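Local coordinates for formate dehydrogenase (Pyrobaculum aerophilum, PDB 1QP8), which binds NADPH and is probably an oxidoreductase of the D-isomer specific 2-hydroxyacid dehydrogenase family, at residues F89-L94 against G140-A145; A96-I101 against D203-N208; R222-K225 against I231-S234. All coordinates share one frame; numbering follows the deposited sequence.

Contact 1: residues F89-L94 against G140-A145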
loop_
_atom_site.group_PDB
_atom_site.type_symbol
_atom_site.label_atom_id
_atom_site.label_comp_id
_atom_site.label_asym_id
_atom_site.label_seq_id
_atom_site.Cartn_x
_atom_site.Cartn_y
_atom_site.Cartn_z
ATOM N N PHE A 89 1.359 6.984 -3.852
ATOM C CA PHE A 89 1.082 6.329 -5.112
ATOM C C PHE A 89 2.089 5.209 -5.381
ATOM O O PHE A 89 1.726 4.143 -5.884
ATOM C CB PHE A 89 1.098 7.344 -6.261
ATOM C CG PHE A 89 0.332 6.895 -7.464
ATOM C CD1 PHE A 89 -1.048 6.991 -7.495
ATOM C CD2 PHE A 89 0.984 6.329 -8.549
ATOM C CE1 PHE A 89 -1.782 6.521 -8.603
ATOM C CE2 PHE A 89 0.275 5.856 -9.660
ATOM C CZ PHE A 89 -1.115 5.951 -9.686
ATOM N N ALA A 90 3.354 5.443 -5.049
ATOM C CA ALA A 90 4.384 4.439 -5.271
ATOM C C ALA A 90 4.138 3.217 -4.394
ATOM O O ALA A 90 4.349 2.083 -4.821
ATOM C CB ALA A 90 5.752 5.026 -4.973
ATOM N N LEU A 91 3.690 3.444 -3.167
ATOM C CA LEU A 91 3.432 2.333 -2.282
ATOM C C LEU A 91 2.317 1.490 -2.852
ATOM O O LEU A 91 2.397 0.253 -2.852
ATOM C CB LEU A 91 3.058 2.833 -0.900
ATOM C CG LEU A 91 4.273 3.428 -0.196
ATOM C CD1 LEU A 91 3.816 4.250 0.986
ATOM C CD2 LEU A 91 5.206 2.319 0.235
ATOM N N ALA A 92 1.274 2.153 -3.342
ATOM C CA ALA A 92 0.139 1.459 -3.936
ATOM C C ALA A 92 0.651 0.688 -5.133
ATOM O O ALA A 92 0.358 -0.491 -5.305
ATOM C CB ALA A 92 -0.909 2.462 -4.376
ATOM N N LEU A 93 1.429 1.368 -5.960
ATOM C CA LEU A 93 1.994 0.731 -7.138
ATOM C C LEU A 93 2.802 -0.491 -6.772
ATOM O O LEU A 93 2.906 -1.430 -7.551
ATOM C CB LEU A 93 2.894 1.689 -7.915
ATOM C CG LEU A 93 2.257 2.321 -9.152
ATOM C CD1 LEU A 93 3.322 3.087 -9.932
ATOM C CD2 LEU A 93 1.628 1.229 -10.026
ATOM N N LEU A 94 3.380 -0.482 -5.583
ATOM C CA LEU A 94 4.184 -1.599 -5.138
ATOM C C LEU A 94 3.343 -2.725 -4.542
ATOM O O LEU A 94 3.403 -3.872 -4.991
ATOM C CB LEU A 94 5.195 -1.108 -4.108
ATOM C CG LEU A 94 5.925 -2.178 -3.298
ATOM C CD1 LEU A 94 6.738 -3.063 -4.232
ATOM C CD2 LEU A 94 6.817 -1.499 -2.256
ATOM N N GLY A 140 11.018 5.191 1.436
ATOM C CA GLY A 140 11.975 4.474 2.265
ATOM C C GLY A 140 11.551 4.375 3.717
ATOM O O GLY A 140 11.604 3.295 4.309
ATOM N N LYS A 141 11.116 5.487 4.296
ATOM C CA LYS A 141 10.684 5.458 5.680
ATOM C C LYS A 141 9.511 4.500 5.924
ATOM O O LYS A 141 9.502 3.759 6.910
ATOM C CB LYS A 141 10.374 6.875 6.151
ATOM C CG LYS A 141 11.633 7.730 6.173
ATOM C CD LYS A 141 11.435 9.090 6.811
ATOM C CE LYS A 141 12.770 9.819 6.906
ATOM N NZ LYS A 141 12.655 11.180 7.485
ATOM N N ILE A 142 8.540 4.483 5.016
ATOM C CA ILE A 142 7.384 3.599 5.157
ATOM C C ILE A 142 7.758 2.128 4.999
ATOM O O ILE A 142 7.322 1.271 5.774
ATOM C CB ILE A 142 6.325 3.948 4.125
ATOM C CG1 ILE A 142 5.970 5.421 4.277
ATOM C CG2 ILE A 142 5.108 3.075 4.318
ATOM C CD1 ILE A 142 5.126 5.964 3.162
ATOM N N LEU A 143 8.556 1.831 3.983
ATOM C CA LEU A 143 8.972 0.456 3.768
ATOM C C LEU A 143 9.632 -0.032 5.046
ATOM O O LEU A 143 9.237 -1.051 5.614
ATOM C CB LEU A 143 9.958 0.366 2.604
ATOM C CG LEU A 143 9.374 0.663 1.226
ATOM C CD1 LEU A 143 10.429 0.397 0.185
ATOM C CD2 LEU A 143 8.149 -0.214 0.973
ATOM N N ALA A 144 10.636 0.718 5.494
ATOM C CA ALA A 144 11.366 0.395 6.710
ATOM C C ALA A 144 10.391 0.170 7.852
ATOM O O ALA A 144 10.468 -0.830 8.554
ATOM C CB ALA A 144 12.318 1.522 7.060
ATOM N N ALA A 145 9.473 1.107 8.036
ATOM C CA ALA A 145 8.487 0.975 9.098
ATOM C C ALA A 145 7.621 -0.282 8.924
ATOM O O ALA A 145 6.898 -0.673 9.832
ATOM C CB ALA A 145 7.614 2.207 9.142
#
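Two helices on one face of the nucleotide-binding domain's parallel sheet meet here, through Leu91 and Leu94 of helix 83-98 and Ile142 and Leu143 of helix 135-145. The axes of these short segments come within 11.1 Å, with 47° between their directions. Branched side chains bridge the distance between the backbones. Leu91 divides its branches between two partners. Its CD1 packs on the Ile142 side chain, 3.8 Å from Ile142 CG2. Its CD2 lies 4.0 Å from Leu143 CD2, and the two leucine side chains run alongside each other, pointing opposite ways. Helix 135-145 is the one that follows the glycine-rich turn of a Rossmann fold, and Ile135 at its start binds NADPH. Leu94 has CG anti to the backbone N (chi1 167°). That brings its CD2 to the same methyl, 3.7 Å from Leu143 CD2. With an alanine in place of Leu91 both branches go, which is likely to strip Ile142 of its neighbour in 89-94 and open a gap beside Leu143. Toward the sheet, Leu94 also packs on Val205 and Val207, and Leu143 on Val127 and Val129. Ile142 also packs on Leu146 of the second subunit.

Contact 2: residues A96-I101 against D203-N208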
loop_
_atom_site.group_PDB
_atom_site.type_symbol
_atom_site.label_atom_id
_atom_site.label_comp_id
_atom_site.label_asym_id
_atom_site.label_seq_id
_atom_site.Cartn_x
_atom_site.Cartn_y
_atom_site.Cartn_z
ATOM N N ALA A 96 0.105 -3.400 -4.690
ATOM C CA ALA A 96 -0.932 -4.014 -5.519
ATOM C C ALA A 96 -0.433 -5.292 -6.162
ATOM O O ALA A 96 -1.077 -6.336 -6.060
ATOM C CB ALA A 96 -1.423 -3.047 -6.589
ATOM N N PRO A 97 0.711 -5.225 -6.859
ATOM C CA PRO A 97 1.265 -6.419 -7.501
ATOM C C PRO A 97 2.035 -7.272 -6.490
ATOM O O PRO A 97 1.994 -8.507 -6.539
ATOM C CB PRO A 97 2.218 -5.862 -8.569
ATOM C CG PRO A 97 2.064 -4.354 -8.513
ATOM C CD PRO A 97 1.509 -4.026 -7.172
ATOM N N TYR A 98 2.747 -6.606 -5.579
ATOM C CA TYR A 98 3.552 -7.304 -4.581
ATOM C C TYR A 98 2.743 -8.257 -3.724
ATOM O O TYR A 98 3.034 -9.439 -3.681
ATOM C CB TYR A 98 4.267 -6.316 -3.670
ATOM C CG TYR A 98 5.404 -6.935 -2.885
ATOM C CD1 TYR A 98 6.657 -7.102 -3.460
ATOM C CD2 TYR A 98 5.223 -7.351 -1.567
ATOM C CE1 TYR A 98 7.706 -7.665 -2.744
ATOM C CE2 TYR A 98 6.261 -7.919 -0.844
ATOM C CZ TYR A 98 7.504 -8.077 -1.434
ATOM O OH TYR A 98 8.542 -8.672 -0.730
ATOM N N LYS A 99 1.737 -7.749 -3.029
ATOM C CA LYS A 99 0.928 -8.624 -2.195
ATOM C C LYS A 99 -0.038 -9.452 -3.049
ATOM O O LYS A 99 -0.970 -10.087 -2.528
ATOM C CB LYS A 99 0.165 -7.805 -1.146
ATOM C CG LYS A 99 1.063 -6.977 -0.246
ATOM C CD LYS A 99 1.936 -7.837 0.641
ATOM C CE LYS A 99 1.174 -8.325 1.862
ATOM N NZ LYS A 99 1.962 -9.324 2.658
ATOM N N ARG A 100 0.193 -9.424 -4.363
ATOM C CA ARG A 100 -0.608 -10.188 -5.317
ATOM C C ARG A 100 -2.109 -9.851 -5.295
ATOM O O ARG A 100 -2.953 -10.702 -5.605
ATOM C CB ARG A 100 -0.413 -11.677 -5.030
ATOM C CG ARG A 100 1.023 -12.066 -4.625
ATOM C CD ARG A 100 1.906 -12.460 -5.803
ATOM N NE ARG A 100 3.045 -11.569 -5.997
ATOM C CZ ARG A 100 4.305 -11.986 -6.124
ATOM N NH1 ARG A 100 4.592 -13.288 -6.068
ATOM N NH2 ARG A 100 5.286 -11.113 -6.335
ATOM N N ILE A 101 -2.453 -8.622 -4.926
ATOM C CA ILE A 101 -3.858 -8.233 -4.887
ATOM C C ILE A 101 -4.479 -8.268 -6.293
ATOM O O ILE A 101 -5.532 -8.885 -6.511
ATOM C CB ILE A 101 -4.035 -6.811 -4.332
ATOM C CG1 ILE A 101 -3.524 -6.730 -2.888
ATOM C CG2 ILE A 101 -5.498 -6.416 -4.403
ATOM C CD1 ILE A 101 -4.380 -7.473 -1.883
ATOM N N ASP A 203 11.647 -13.001 -9.054
ATOM C CA ASP A 203 10.295 -12.803 -8.576
ATOM C C ASP A 203 10.002 -11.333 -8.222
ATOM O O ASP A 203 8.878 -10.978 -7.856
ATOM C CB ASP A 203 10.112 -13.691 -7.356
ATOM C CG ASP A 203 8.801 -13.484 -6.689
ATOM O OD1 ASP A 203 7.766 -13.730 -7.343
ATOM O OD2 ASP A 203 8.809 -13.069 -5.512
ATOM N N ALA A 204 11.013 -10.479 -8.366
ATOM C CA ALA A 204 10.914 -9.062 -8.016
ATOM C C ALA A 204 9.867 -8.193 -8.700
ATOM O O ALA A 204 9.380 -8.487 -9.790
ATOM C CB ALA A 204 12.277 -8.400 -8.167
ATOM N N VAL A 205 9.570 -7.093 -8.015
ATOM C CA VAL A 205 8.612 -6.080 -8.417
ATOM C C VAL A 205 9.368 -4.760 -8.512
ATOM O O VAL A 205 9.790 -4.230 -7.494
ATOM C CB VAL A 205 7.562 -5.878 -7.323
ATOM C CG1 VAL A 205 6.707 -4.659 -7.642
ATOM C CG2 VAL A 205 6.726 -7.122 -7.161
ATOM N N PHE A 206 9.529 -4.219 -9.709
ATOM C CA PHE A 206 10.242 -2.956 -9.865
ATOM C C PHE A 206 9.240 -1.835 -10.085
ATOM O O PHE A 206 8.530 -1.830 -11.081
ATOM C CB PHE A 206 11.167 -3.018 -11.078
ATOM C CG PHE A 206 12.057 -1.827 -11.213
ATOM C CD1 PHE A 206 13.371 -1.874 -10.768
ATOM C CD2 PHE A 206 11.577 -0.641 -11.757
ATOM C CE1 PHE A 206 14.197 -0.751 -10.862
ATOM C CE2 PHE A 206 12.392 0.489 -11.857
ATOM C CZ PHE A 206 13.702 0.432 -11.408
ATOM N N VAL A 207 9.189 -0.877 -9.171
ATOM C CA VAL A 207 8.273 0.248 -9.307
ATOM C C VAL A 207 8.970 1.538 -9.781
ATOM O O VAL A 207 9.908 2.009 -9.140
ATOM C CB VAL A 207 7.598 0.541 -7.962
ATOM C CG1 VAL A 207 6.777 1.819 -8.056
ATOM C CG2 VAL A 207 6.738 -0.646 -7.552
ATOM N N ASN A 208 8.532 2.107 -10.904
ATOM C CA ASN A 208 9.132 3.361 -11.357
ATOM C C ASN A 208 8.112 4.467 -11.224
ATOM O O ASN A 208 7.008 4.359 -11.740
ATOM C CB ASN A 208 9.592 3.303 -12.806
ATOM C CG ASN A 208 10.326 4.567 -13.214
ATOM O OD1 ASN A 208 10.912 5.253 -12.375
ATOM N ND2 ASN A 208 10.305 4.879 -14.503
#
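Arg100 reaches over from the turn after helix 83-98 to meet Asp203, just before strand 205-208, and Val205, its first residue. From CB the chain runs to CG, which stands beside the backbone N. It then bends at chi2 (-91°) and again at chi3, so CD carries the guanidinium back over the end of the helix. NE donates a nearly straight hydrogen bond to Pro97 O, 3.3 Å away. Pro97 O lies almost in the guanidinium plane, and NE lies in the carbonyl plane. This bond helps to set how the flat group is turned. Further out, NH1 gives a weak bond to Asp203 OD1 at 3.4 Å, part of a salt bridge. The guanidinium and carboxylate planes stand 75° apart, so the two groups do not pair side by side. NH2 lies 4.3 Å from Val205 CG2, which sits at the guanidinium edge.

The same valine methyl touches the edge of the Tyr98 ring, with Val205 CG2 3.7 Å from Tyr98 CD1. Tyr98 OH is hydrogen-bonded to Leu121 O. In this way the last turn of helix 83-98 and the loop after it are fastened to a central strand of the Rossmann-type sheet. Asp203 OD2 forms a salt bridge with Arg176. Asp203 thus has two arginine partners, which would probably favour its charged form. The link to Arg100 is long and weak, and Asp203 is poorly ordered, so the bond to Pro97 O probably does more to place the arginine.

Contact 3: residues R222-K225 against I231-S234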
loop_
_atom_site.group_PDB
_atom_site.type_symbol
_atom_site.label_atom_id
_atom_site.label_comp_id
_atom_site.label_asym_id
_atom_site.label_seq_id
_atom_site.Cartn_x
_atom_site.Cartn_y
_atom_site.Cartn_z
ATOM N N ARG A 222 13.211 -6.586 -22.166
ATOM C CA ARG A 222 13.876 -7.864 -22.209
ATOM C C ARG A 222 13.707 -8.695 -20.962
ATOM O O ARG A 222 13.379 -9.877 -21.049
ATOM C CB ARG A 222 15.357 -7.679 -22.478
ATOM C CG ARG A 222 16.149 -8.909 -22.140
ATOM C CD ARG A 222 17.587 -8.771 -22.517
ATOM N NE ARG A 222 18.356 -9.821 -21.874
ATOM C CZ ARG A 222 19.585 -10.170 -22.220
ATOM N NH1 ARG A 222 20.194 -9.546 -23.221
ATOM N NH2 ARG A 222 20.198 -11.148 -21.561
ATOM N N ILE A 223 13.943 -8.107 -19.796
ATOM C CA ILE A 223 13.806 -8.901 -18.586
ATOM C C ILE A 223 12.353 -9.299 -18.371
ATOM O O ILE A 223 12.073 -10.382 -17.861
ATOM C CB ILE A 223 14.332 -8.174 -17.332
ATOM C CG1 ILE A 223 14.510 -9.196 -16.207
ATOM C CG2 ILE A 223 13.368 -7.092 -16.887
ATOM C CD1 ILE A 223 15.033 -8.616 -14.919
ATOM N N LEU A 224 11.427 -8.428 -18.770
ATOM C CA LEU A 224 10.017 -8.738 -18.611
ATOM C C LEU A 224 9.681 -9.957 -19.429
ATOM O O LEU A 224 8.918 -10.803 -18.976
ATOM C CB LEU A 224 9.147 -7.571 -19.048
ATOM C CG LEU A 224 8.896 -6.555 -17.941
ATOM C CD1 LEU A 224 8.307 -5.283 -18.536
ATOM C CD2 LEU A 224 7.983 -7.173 -16.916
ATOM N N LYS A 225 10.256 -10.056 -20.627
ATOM C CA LYS A 225 10.000 -11.208 -21.497
ATOM C C LYS A 225 10.723 -12.470 -21.049
ATOM O O LYS A 225 10.457 -13.549 -21.571
ATOM C CB LYS A 225 10.413 -10.912 -22.934
ATOM C CG LYS A 225 9.461 -10.020 -23.697
ATOM C CD LYS A 225 10.102 -9.539 -24.978
ATOM C CE LYS A 225 9.170 -8.626 -25.751
ATOM N NZ LYS A 225 9.885 -7.872 -26.832
ATOM N N ILE A 231 7.860 -8.202 -12.241
ATOM C CA ILE A 231 6.843 -7.233 -12.566
ATOM C C ILE A 231 7.325 -5.801 -12.621
ATOM O O ILE A 231 8.058 -5.333 -11.763
ATOM C CB ILE A 231 5.689 -7.320 -11.568
ATOM C CG1 ILE A 231 5.014 -8.686 -11.689
ATOM C CG2 ILE A 231 4.711 -6.182 -11.817
ATOM C CD1 ILE A 231 3.842 -8.851 -10.768
ATOM N N PHE A 232 6.877 -5.100 -13.645
ATOM C CA PHE A 232 7.232 -3.713 -13.830
ATOM C C PHE A 232 5.951 -2.915 -13.638
ATOM O O PHE A 232 5.001 -3.063 -14.409
ATOM C CB PHE A 232 7.765 -3.513 -15.242
ATOM C CG PHE A 232 8.245 -2.128 -15.514
ATOM C CD1 PHE A 232 9.340 -1.606 -14.820
ATOM C CD2 PHE A 232 7.617 -1.336 -16.476
ATOM C CE1 PHE A 232 9.808 -0.313 -15.079
ATOM C CE2 PHE A 232 8.076 -0.038 -16.746
ATOM C CZ PHE A 232 9.176 0.470 -16.045
ATOM N N ALA A 233 5.914 -2.096 -12.596
ATOM C CA ALA A 233 4.750 -1.258 -12.315
ATOM C C ALA A 233 5.218 0.181 -12.429
ATOM O O ALA A 233 6.018 0.638 -11.620
ATOM C CB ALA A 233 4.232 -1.522 -10.913
ATOM N N SER A 234 4.721 0.902 -13.424
ATOM C CA SER A 234 5.151 2.276 -13.598
ATOM C C SER A 234 4.047 3.266 -13.921
ATOM O O SER A 234 3.076 2.952 -14.615
ATOM C CB SER A 234 6.214 2.344 -14.696
ATOM O OG SER A 234 6.693 3.666 -14.860
#
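The first torsions of Leu224 and Phe232 decide which parts of the two side chains meet. Leu224 has CG beside the backbone N (chi1 -87°), and both its methyls are sent toward the strand. Phe232 has CG anti to its backbone N (chi1 -176°), which leads the ring away from the helix although CB itself faces it. The leucine therefore packs on the root of the phenylalanine. Leu224 CD1 lies 3.8 Å from Phe232 CB. Leu224 CD2 lies 4.0 Å from that same CB. CD2 also rests near the backbone, 4.0 Å from Phe232 N and 4.5 Å from Ile231 CA. The leucine side chain runs roughly perpendicular to that of the phenylalanine.

The contact lies inside a beta-alpha-beta unit made of strand 205-208, helix 217-226 and strand 231-234. After the helix a short loop turns the chain back into strand 231-234, against which the helix lies. The nearest CA atoms, Leu224 CA and Ile231 CA, are 7.0 Å apart. Leu224 also packs on Val255 of the next strand, and its backbone O accepts a hydrogen bond from Asn254 ND2. The Phe232 side chain also packs on Phe206 of the neighbouring strand and on Leu215 of a loop. Ile231 points away from the helix and packs on Pro97 of helix 83-98. Just past the strand is Asp235, which binds NADPH; its side chain is about 9 Å from that of Phe232.

No hydrogen bond joins the two segments. The Phe232 backbone, which CD2 approaches, is hydrogen-bonded to the backbone of Asn254, just before strand 255-257, and of Val256 in it. What holds helix to strand here is contact between buried hydrocarbon groups, with both leucine methyls resting against one CB, so the contact is apolar and has no polar bond to direct it.

Overall arrangement
All three contacts belong to the NADPH-binding domain, around its six-stranded parallel sheet. Contacts 1 and 2 share helix 83-98, and their centres are 11 Å apart. Their segments alternate along the chain. Contact 3 lies further along the chain, after contact 2 has closed, and its centre is 10 Å from that of contact 2 and 19 Å from that of contact 1. Strands 205-208 and 231-234 are neighbours in the sheet, which ties contacts 2 and 3 together through backbone pairing. Helix 83-98 also reaches contact 3, where Leu93 packs on Ala233. Contacts 1 and 2 both touch the second subunit; contact 3 does not. The sheet is thus packed by helix 83-98 on the subunit side and by helix 217-226 on its other face.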